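Local coordinates for protein putative ATP binding component of ABC-transporter (Escherichia coli, PDB 2R5O) that binds, through this C-terminal carbohydrate-binding domain of Wzt, the O-antigen polysaccharide that the ABC transporter exports, its other part probably hydrolysing ATP, at residues I93-L96 with F100-G103; D28-R33 with Y161-L166; P64-T67 with Q71-F74. All coordinates share one frame; numbering follows the deposited sequence. Where two conformers were deposited one is given.

All three contacts belong to one immunoglobulin-like beta sandwich, and all reach its larger, mixed sheet. Contact 2 spans most of the chain, from the loop before strand 41-43 to strand 153-169; contacts 3 and 1 are nested inside it, in that order. Their centres lie 15 to 16 Å apart. Contacts 1 and 2 touch where Lys94 NZ approaches Tyr161 OH, a probable hydrogen bond, and contacts 2 and 3 touch where Leu166 packs on Phe74 and Leu66. Contact 3 bridges the two sheets, contact 2 ties the N-terminal segment to the body, and contact 1 forms the hairpin that meets the second subunit of the domain-swapped assembly.

Contact 1 of 3, residues I93-L96 with F100-G103; sequences IKTL and FLYG. With NA (sodium ion), chain G.
The Tyr102 ring has Ile93 CD1 at one edge, near its plane, and a sodium ion in plane at its hydroxyl edge; the Phe100 ring brings the edge carbon CD2 to 3.9 Å from Ile93 O, with Lys94 CG oblique to it. These rings belong to a beta hairpin, strands 84-95 and 100-105, broken by a classic beta bulge in which Leu101 and Tyr102 both face Ile93. Ile93 O therefore accepts two N-H groups, from Leu101 N at 2.9 Å and from Tyr102 N at 3.2 Å. Ile93 N returns a bond to Tyr102 O at 2.8 Å. From the bulge itself, Leu101 sets CD1 3.7 Å from Thr95 CG2. Thr95 OG1 turns instead to Asp97 and Leu99 N in the connecting turn, while the amine of Lys94 goes to Tyr161. Strand 100-105 also meets the second subunit: backbone hydrogen bonds run to it from Phe100, Leu101 and Gly103, and its Trp175 packs on Phe100. With CG anti to the backbone N (chi1 176°), Tyr102 carries its hydroxyl to Ser182 N of that subunit and to the sodium ion, bound also by two waters and by Asp179 OD1 of the second subunit; the ion lies 2.7 Å from Tyr102 OH.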
loop_
_atom_site.group_PDB
_atom_site.type_symbol
_atom_site.label_atom_id
_atom_site.label_comp_id
_atom_site.label_asym_id
_atom_site.label_seq_id
_atom_site.Cartn_x
_atom_site.Cartn_y
_atom_site.Cartn_z
ATOM N N ILE A 93 -4.637 -6.414 -8.818
ATOM C CA ILE A 93 -5.381 -6.484 -7.571
ATOM C C ILE A 93 -6.191 -5.198 -7.463
ATOM O O ILE A 93 -5.642 -4.099 -7.585
ATOM C CB ILE A 93 -4.456 -6.668 -6.358
ATOM C CG1 ILE A 93 -3.595 -7.940 -6.503
ATOM C CG2 ILE A 93 -5.277 -6.703 -5.071
ATOM C CD1 ILE A 93 -2.557 -8.116 -5.405
ATOM N N LYS A 94 -7.481 -5.361 -7.190
ATOM C CA LYS A 94 -8.424 -4.249 -7.146
ATOM C C LYS A 94 -9.340 -4.411 -5.941
ATOM O O LYS A 94 -9.521 -5.511 -5.416
ATOM C CB LYS A 94 -9.255 -4.192 -8.434
ATOM C CG LYS A 94 -8.397 -4.118 -9.699
ATOM C CD LYS A 94 -9.172 -4.031 -11.034
ATOM C CE LYS A 94 -9.765 -2.673 -11.254
ATOM N NZ LYS A 94 -10.299 -2.595 -12.647
ATOM N N THR A 95 -9.915 -3.304 -5.481
ATOM C CA THR A 95 -10.983 -3.379 -4.484
ATOM C C THR A 95 -12.275 -3.802 -5.179
ATOM O O THR A 95 -12.381 -3.798 -6.403
ATOM C CB THR A 95 -11.267 -2.023 -3.811
ATOM O OG1 THR A 95 -11.799 -1.128 -4.783
ATOM C CG2 THR A 95 -10.018 -1.447 -3.119
ATOM N N LEU A 96 -13.308 -4.089 -4.387
ATOM C CA LEU A 96 -14.644 -4.409 -4.937
ATOM C C LEU A 96 -15.269 -3.268 -5.703
ATOM O O LEU A 96 -15.985 -3.527 -6.656
ATOM C CB LEU A 96 -15.599 -4.872 -3.833
ATOM C CG LEU A 96 -15.142 -6.094 -3.029
ATOM C CD1 LEU A 96 -16.209 -6.407 -1.986
ATOM C CD2 LEU A 96 -14.926 -7.300 -3.954
ATOM N N PHE A 100 -7.953 0.455 -8.405
ATOM C CA PHE A 100 -6.836 -0.349 -8.872
ATOM C C PHE A 100 -5.734 -0.174 -7.872
ATOM O O PHE A 100 -5.128 0.886 -7.751
ATOM C CB PHE A 100 -6.449 0.161 -10.271
ATOM C CG PHE A 100 -5.373 -0.594 -10.988
ATOM C CD1 PHE A 100 -4.747 0.043 -12.033
ATOM C CD2 PHE A 100 -5.002 -1.894 -10.683
ATOM C CE1 PHE A 100 -3.758 -0.583 -12.736
ATOM C CE2 PHE A 100 -4.017 -2.520 -11.391
ATOM C CZ PHE A 100 -3.405 -1.878 -12.418
ATOM N N LEU A 101 -5.468 -1.238 -7.113
ATOM C CA LEU A 101 -4.497 -1.191 -6.009
ATOM C C LEU A 101 -3.078 -1.472 -6.459
ATOM O O LEU A 101 -2.152 -0.757 -6.059
ATOM C CB LEU A 101 -4.882 -2.146 -4.892
ATOM C CG LEU A 101 -6.189 -1.801 -4.185
ATOM C CD1 LEU A 101 -6.626 -2.981 -3.306
ATOM C CD2 LEU A 101 -6.008 -0.558 -3.371
ATOM N N TYR A 102 -2.889 -2.513 -7.266
ATOM C CA TYR A 102 -1.535 -2.900 -7.689
ATOM C C TYR A 102 -1.618 -3.751 -8.922
ATOM O O TYR A 102 -2.486 -4.598 -9.016
ATOM C CB TYR A 102 -0.843 -3.701 -6.598
ATOM C CG TYR A 102 0.533 -4.230 -6.953
ATOM C CD1 TYR A 102 1.572 -3.363 -7.188
ATOM C CD2 TYR A 102 0.792 -5.606 -7.035
ATOM C CE1 TYR A 102 2.835 -3.809 -7.462
ATOM C CE2 TYR A 102 2.072 -6.076 -7.309
ATOM C CZ TYR A 102 3.111 -5.176 -7.506
ATOM O OH TYR A 102 4.378 -5.651 -7.724
ATOM N N GLY A 103 -0.726 -3.520 -9.864
ATOM C CA GLY A 103 -0.547 -4.399 -10.995
ATOM C C GLY A 103 0.896 -4.460 -11.381
ATOM O O GLY A 103 1.643 -3.495 -11.212
HETATM NA NA NA G . 6.362 -3.909 -8.057
HETATM O O HOH W 1 8.492 -5.535 -7.730
HETATM O O HOH W 2 6.166 -3.748 -10.787
#

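Contact 2 of 3, residues D28-R33 with Y161-L166; sequences DVYHTR and YDSIIL
A single 3-10 turn, residues 30-32 of the segment before strand 41-43, here docks on strand 153-169 of the immunoglobulin-like sandwich, just past the corner that the chain turns at Asp162; a classic beta bulge follows, in which Ser163 and Ile164 both face Leu141. Tyr30 spans the gap with its phenol end. Its CG stands anti to the backbone N (chi1 -167°), which sends the ring out from the turn, and its hydroxyl donates to Ser163 OG at 2.7 Å. Ser163 OG sits at the ring edge, near the ring plane, and is also bonded to Arg160 O, so the buried serine hydroxyl links the tyrosine to the strand's own backbone. Next to it, Ile164 CD1 lies 3.5 Å from Tyr30 OH and 4.0 Å from Tyr30 CZ, oblique to the ring, with the two side chains crossing at about a right angle. The bond and the methyl contact both bear on the hydroxyl end of the ring. At the start of the turn, Val29 O accepts from Thr32 N at 2.9 Å and from Thr32 OG1 at 2.7 Å. Arg160 makes a cation-pi contact with the Tyr30 ring and a salt bridge with Asp28. Around this pair, strand 48-57 lends Ile50 and Tyr53 and strand 137-147 lends Phe143, placing the Tyr30 side chain against both sheets.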
loop_
_atom_site.group_PDB
_atom_site.type_symbol
_atom_site.label_atom_id
_atom_site.label_comp_id
_atom_site.label_asym_id
_atom_site.label_seq_id
_atom_site.Cartn_x
_atom_site.Cartn_y
_atom_site.Cartn_z
ATOM N N ASP A 28 -8.260 -27.336 -18.205
ATOM C CA ASP A 28 -8.530 -26.013 -17.626
ATOM C C ASP A 28 -9.374 -26.212 -16.362
ATOM O O ASP A 28 -10.610 -26.294 -16.432
ATOM C CB ASP A 28 -9.203 -25.120 -18.684
ATOM C CG ASP A 28 -9.361 -23.694 -18.242
ATOM O OD1 ASP A 28 -9.215 -23.393 -17.042
ATOM O OD2 ASP A 28 -9.646 -22.848 -19.107
ATOM N N VAL A 29 -8.693 -26.356 -15.222
ATOM C CA VAL A 29 -9.336 -26.596 -13.933
ATOM C C VAL A 29 -9.375 -25.353 -13.028
ATOM O O VAL A 29 -9.764 -25.423 -11.870
ATOM C CB VAL A 29 -8.659 -27.773 -13.193
ATOM C CG1 VAL A 29 -8.757 -29.039 -14.032
ATOM C CG2 VAL A 29 -7.230 -27.484 -12.859
ATOM N N TYR A 30 -8.999 -24.209 -13.585
ATOM C CA TYR A 30 -8.966 -22.935 -12.867
ATOM C C TYR A 30 -10.255 -22.677 -12.094
ATOM O O TYR A 30 -10.237 -22.265 -10.929
ATOM C CB TYR A 30 -8.699 -21.856 -13.905
ATOM C CG TYR A 30 -8.308 -20.468 -13.462
ATOM C CD1 TYR A 30 -6.995 -20.003 -13.627
ATOM C CD2 TYR A 30 -9.252 -19.577 -12.963
ATOM C CE1 TYR A 30 -6.644 -18.721 -13.313
ATOM C CE2 TYR A 30 -8.897 -18.273 -12.633
ATOM C CZ TYR A 30 -7.585 -17.845 -12.827
ATOM O OH TYR A 30 -7.229 -16.543 -12.556
ATOM N N HIS A 31 -11.380 -22.937 -12.758
ATOM C CA HIS A 31 -12.697 -22.640 -12.218
ATOM C C HIS A 31 -13.048 -23.509 -11.006
ATOM O O HIS A 31 -14.024 -23.209 -10.309
ATOM C CB HIS A 31 -13.759 -22.804 -13.302
ATOM C CG HIS A 31 -14.034 -24.218 -13.676
ATOM N ND1 HIS A 31 -13.318 -24.924 -14.621
ATOM C CD2 HIS A 31 -14.954 -25.072 -13.185
ATOM C CE1 HIS A 31 -13.804 -26.156 -14.698
ATOM N NE2 HIS A 31 -14.796 -26.268 -13.842
ATOM N N THR A 32 -12.268 -24.567 -10.743
ATOM C CA THR A 32 -12.562 -25.468 -9.619
ATOM C C THR A 32 -11.887 -25.078 -8.308
ATOM O O THR A 32 -12.118 -25.739 -7.299
ATOM C CB THR A 32 -12.121 -26.916 -9.915
ATOM O OG1 THR A 32 -10.688 -27.016 -9.889
ATOM C CG2 THR A 32 -12.675 -27.413 -11.264
ATOM N N ARG A 33 -11.034 -24.064 -8.323
ATOM C CA ARG A 33 -10.176 -23.774 -7.174
ATOM C C ARG A 33 -10.824 -22.837 -6.150
ATOM O O ARG A 33 -11.725 -22.078 -6.475
ATOM C CB ARG A 33 -8.849 -23.158 -7.639
ATOM C CG ARG A 33 -8.033 -24.047 -8.559
ATOM C CD ARG A 33 -7.816 -25.437 -7.965
ATOM N NE ARG A 33 -6.929 -26.202 -8.808
ATOM C CZ ARG A 33 -6.688 -27.499 -8.656
ATOM N NH1 ARG A 33 -7.283 -28.186 -7.686
ATOM N NH2 ARG A 33 -5.856 -28.115 -9.472
ATOM N N TYR A 161 -9.661 -11.777 -15.848
ATOM C CA TYR A 161 -9.793 -10.521 -15.137
ATOM C C TYR A 161 -10.847 -10.667 -14.028
ATOM O O TYR A 161 -11.935 -11.216 -14.224
ATOM C CB TYR A 161 -10.203 -9.451 -16.143
ATOM C CG TYR A 161 -10.487 -8.092 -15.591
ATOM C CD1 TYR A 161 -9.486 -7.278 -15.098
ATOM C CD2 TYR A 161 -11.774 -7.577 -15.645
ATOM C CE1 TYR A 161 -9.793 -5.981 -14.623
ATOM C CE2 TYR A 161 -12.073 -6.334 -15.184
ATOM C CZ TYR A 161 -11.102 -5.550 -14.677
ATOM O OH TYR A 161 -11.456 -4.286 -14.245
ATOM N N ASP A 162 -10.490 -10.173 -12.838
ATOM C CA ASP A 162 -11.330 -10.202 -11.647
ATOM C C ASP A 162 -11.875 -11.606 -11.428
ATOM O O ASP A 162 -13.063 -11.821 -11.173
ATOM C CB ASP A 162 -12.476 -9.194 -11.731
ATOM C CG ASP A 162 -12.038 -7.744 -11.567
ATOM O OD1 ASP A 162 -10.932 -7.475 -11.126
ATOM O OD2 ASP A 162 -12.895 -6.872 -11.890
ATOM N N SER A 163 -10.969 -12.579 -11.511
ATOM C CA SER A 163 -11.352 -13.982 -11.510
ATOM C C SER A 163 -11.216 -14.697 -10.184
ATOM O O SER A 163 -11.695 -15.836 -10.086
ATOM C CB SER A 163 -10.560 -14.720 -12.575
ATOM O OG SER A 163 -9.152 -14.615 -12.334
ATOM N N ILE A 164 -10.608 -14.059 -9.192
ATOM C CA ILE A 164 -10.398 -14.683 -7.895
ATOM C C ILE A 164 -10.720 -13.660 -6.806
ATOM O O ILE A 164 -10.324 -12.484 -6.924
ATOM C CB ILE A 164 -8.936 -15.197 -7.762
ATOM C CG1 ILE A 164 -8.621 -16.282 -8.815
ATOM C CG2 ILE A 164 -8.653 -15.699 -6.339
ATOM C CD1 ILE A 164 -7.135 -16.462 -9.078
ATOM N N ILE A 165 -11.456 -14.078 -5.777
ATOM C CA ILE A 165 -11.707 -13.218 -4.615
ATOM C C ILE A 165 -10.685 -13.562 -3.538
ATOM O O ILE A 165 -10.424 -14.738 -3.243
ATOM C CB ILE A 165 -13.177 -13.258 -4.123
ATOM C CG1 ILE A 165 -13.382 -12.241 -3.001
ATOM C CG2 ILE A 165 -13.598 -14.658 -3.716
ATOM C CD1 ILE A 165 -14.830 -11.875 -2.771
ATOM N N LEU A 166 -10.084 -12.523 -2.962
ATOM C CA LEU A 166 -9.161 -12.624 -1.839
ATOM C C LEU A 166 -9.793 -11.982 -0.607
ATOM O O LEU A 166 -10.351 -10.905 -0.682
ATOM C CB LEU A 166 -7.867 -11.859 -2.133
ATOM C CG LEU A 166 -7.105 -12.233 -3.412
ATOM C CD1 LEU A 166 -5.849 -11.393 -3.563
ATOM C CD2 LEU A 166 -6.746 -13.706 -3.455
#

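Contact 3 of 3, residues P64-T67 with Q71-F74; sequences PSLT and QTDF
Leu66 points its side chain across at Thr72 and Phe74, joining the two sheets of the immunoglobulin-like sandwich: strand 66-67 pairs with strand 153-169 in the mixed sheet, and strand 71-80 belongs to the four-stranded antiparallel one. The two segments are linked by a short turn, yet they do not pair as a hairpin; Leu66 and Thr72, the nearest residues, have their CA atoms 7.5 Å apart, and side chains and one water bridge the separation. Leu66 forks over the threonine methyl. Its CD2 lies 3.9 Å from Thr72 CG2 and its CD1 4.2 Å from the same carbon, the leucine and threonine side chains running roughly perpendicular. The CD1 branch also reaches Phe74 CZ at 4.0 Å; leucine and phenylalanine approach from opposite directions, and the methyl is oblique to the ring. In Thr72, chi1 of -62° sets OG1 beside the backbone N and so puts CG2 anti to it, above one face of the Phe74 ring, 3.4 Å from its plane and offset toward the rim. One methyl thus serves both the leucine and the phenylalanine. Val132 touches Leu66 and Thr72, while Ile55, Leu130, Leu141 and Phe143 pack on Phe74, so the ring lies in the core between the sheets. The polar branch of Thr72 turns to other partners: OG1 makes weak bonds to Ser57 OG and Gln70 O. A single water completes the link between the segments: its oxygen lies 2.9 Å from Thr72 OG1 and accepts a weak bond from Thr67 N.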
loop_
_atom_site.group_PDB
_atom_site.type_symbol
_atom_site.label_atom_id
_atom_site.label_comp_id
_atom_site.label_asym_id
_atom_site.label_seq_id
_atom_site.Cartn_x
_atom_site.Cartn_y
_atom_site.Cartn_z
ATOM N N PRO A 64 -8.009 -19.685 4.019
ATOM C CA PRO A 64 -9.304 -19.026 3.828
ATOM C C PRO A 64 -9.213 -17.509 3.781
ATOM O O PRO A 64 -10.127 -16.842 3.319
ATOM C CB PRO A 64 -10.098 -19.490 5.067
ATOM C CG PRO A 64 -9.051 -19.726 6.114
ATOM C CD PRO A 64 -7.914 -20.350 5.332
ATOM N N SER A 65 -8.124 -16.946 4.272
ATOM C CA SER A 65 -7.828 -15.528 4.110
ATOM C C SER A 65 -6.336 -15.349 4.125
ATOM O O SER A 65 -5.612 -16.262 4.456
ATOM C CB SER A 65 -8.487 -14.701 5.202
ATOM O OG SER A 65 -7.935 -15.002 6.481
ATOM N N LEU A 66 -5.918 -14.144 3.771
ATOM C CA LEU A 66 -4.519 -13.714 3.779
ATOM C C LEU A 66 -4.340 -12.730 4.930
ATOM O O LEU A 66 -5.159 -11.852 5.126
ATOM C CB LEU A 66 -4.181 -13.086 2.432
ATOM C CG LEU A 66 -4.511 -13.950 1.221
ATOM C CD1 LEU A 66 -4.209 -13.182 -0.071
ATOM C CD2 LEU A 66 -3.776 -15.283 1.241
ATOM N N THR A 67 -3.327 -12.953 5.773
ATOM C CA THR A 67 -3.014 -12.063 6.894
ATOM C C THR A 67 -2.386 -10.790 6.346
ATOM O O THR A 67 -1.423 -10.838 5.556
ATOM C CB THR A 67 -2.078 -12.766 7.903
ATOM O OG1 THR A 67 -2.769 -13.892 8.460
ATOM C CG2 THR A 67 -1.682 -11.841 9.036
ATOM N N GLN A 71 3.742 -12.252 3.467
ATOM C CA GLN A 71 4.159 -12.734 2.120
ATOM C C GLN A 71 3.237 -13.863 1.636
ATOM O O GLN A 71 3.002 -14.831 2.361
ATOM C CB GLN A 71 5.579 -13.266 2.209
ATOM C CG GLN A 71 6.353 -13.366 0.887
ATOM C CD GLN A 71 6.771 -12.009 0.289
ATOM O OE1 GLN A 71 6.587 -10.964 0.885
ATOM N NE2 GLN A 71 7.332 -12.043 -0.900
ATOM N N THR A 72 2.695 -13.691 0.433
ATOM C CA THR A 72 1.787 -14.660 -0.204
ATOM C C THR A 72 2.293 -14.960 -1.605
ATOM O O THR A 72 2.757 -14.048 -2.300
ATOM C CB THR A 72 0.345 -14.119 -0.236
ATOM O OG1 THR A 72 -0.074 -13.941 1.116
ATOM C CG2 THR A 72 -0.590 -15.024 -0.957
ATOM N N ASP A 73 2.229 -16.224 -1.988
ATOM C CA ASP A 73 2.592 -16.676 -3.324
ATOM C C ASP A 73 1.342 -16.870 -4.165
ATOM O O ASP A 73 0.414 -17.557 -3.752
ATOM C CB ASP A 73 3.339 -18.009 -3.278
ATOM C CG ASP A 73 4.605 -17.968 -2.475
ATOM O OD1 ASP A 73 5.299 -16.942 -2.403
ATOM O OD2 ASP A 73 4.945 -19.039 -1.947
ATOM N N PHE A 74 1.351 -16.267 -5.347
ATOM C CA PHE A 74 0.276 -16.326 -6.317
ATOM C C PHE A 74 0.846 -16.984 -7.560
ATOM O O PHE A 74 1.682 -16.386 -8.256
ATOM C CB PHE A 74 -0.199 -14.909 -6.647
ATOM C CG PHE A 74 -0.780 -14.172 -5.463
ATOM C CD1 PHE A 74 -2.096 -14.344 -5.092
ATOM C CD2 PHE A 74 -0.006 -13.291 -4.707
ATOM C CE1 PHE A 74 -2.623 -13.645 -4.028
ATOM C CE2 PHE A 74 -0.547 -12.635 -3.657
ATOM C CZ PHE A 74 -1.866 -12.796 -3.325
HETATM O O HOH W 3 -1.369 -14.353 3.716
#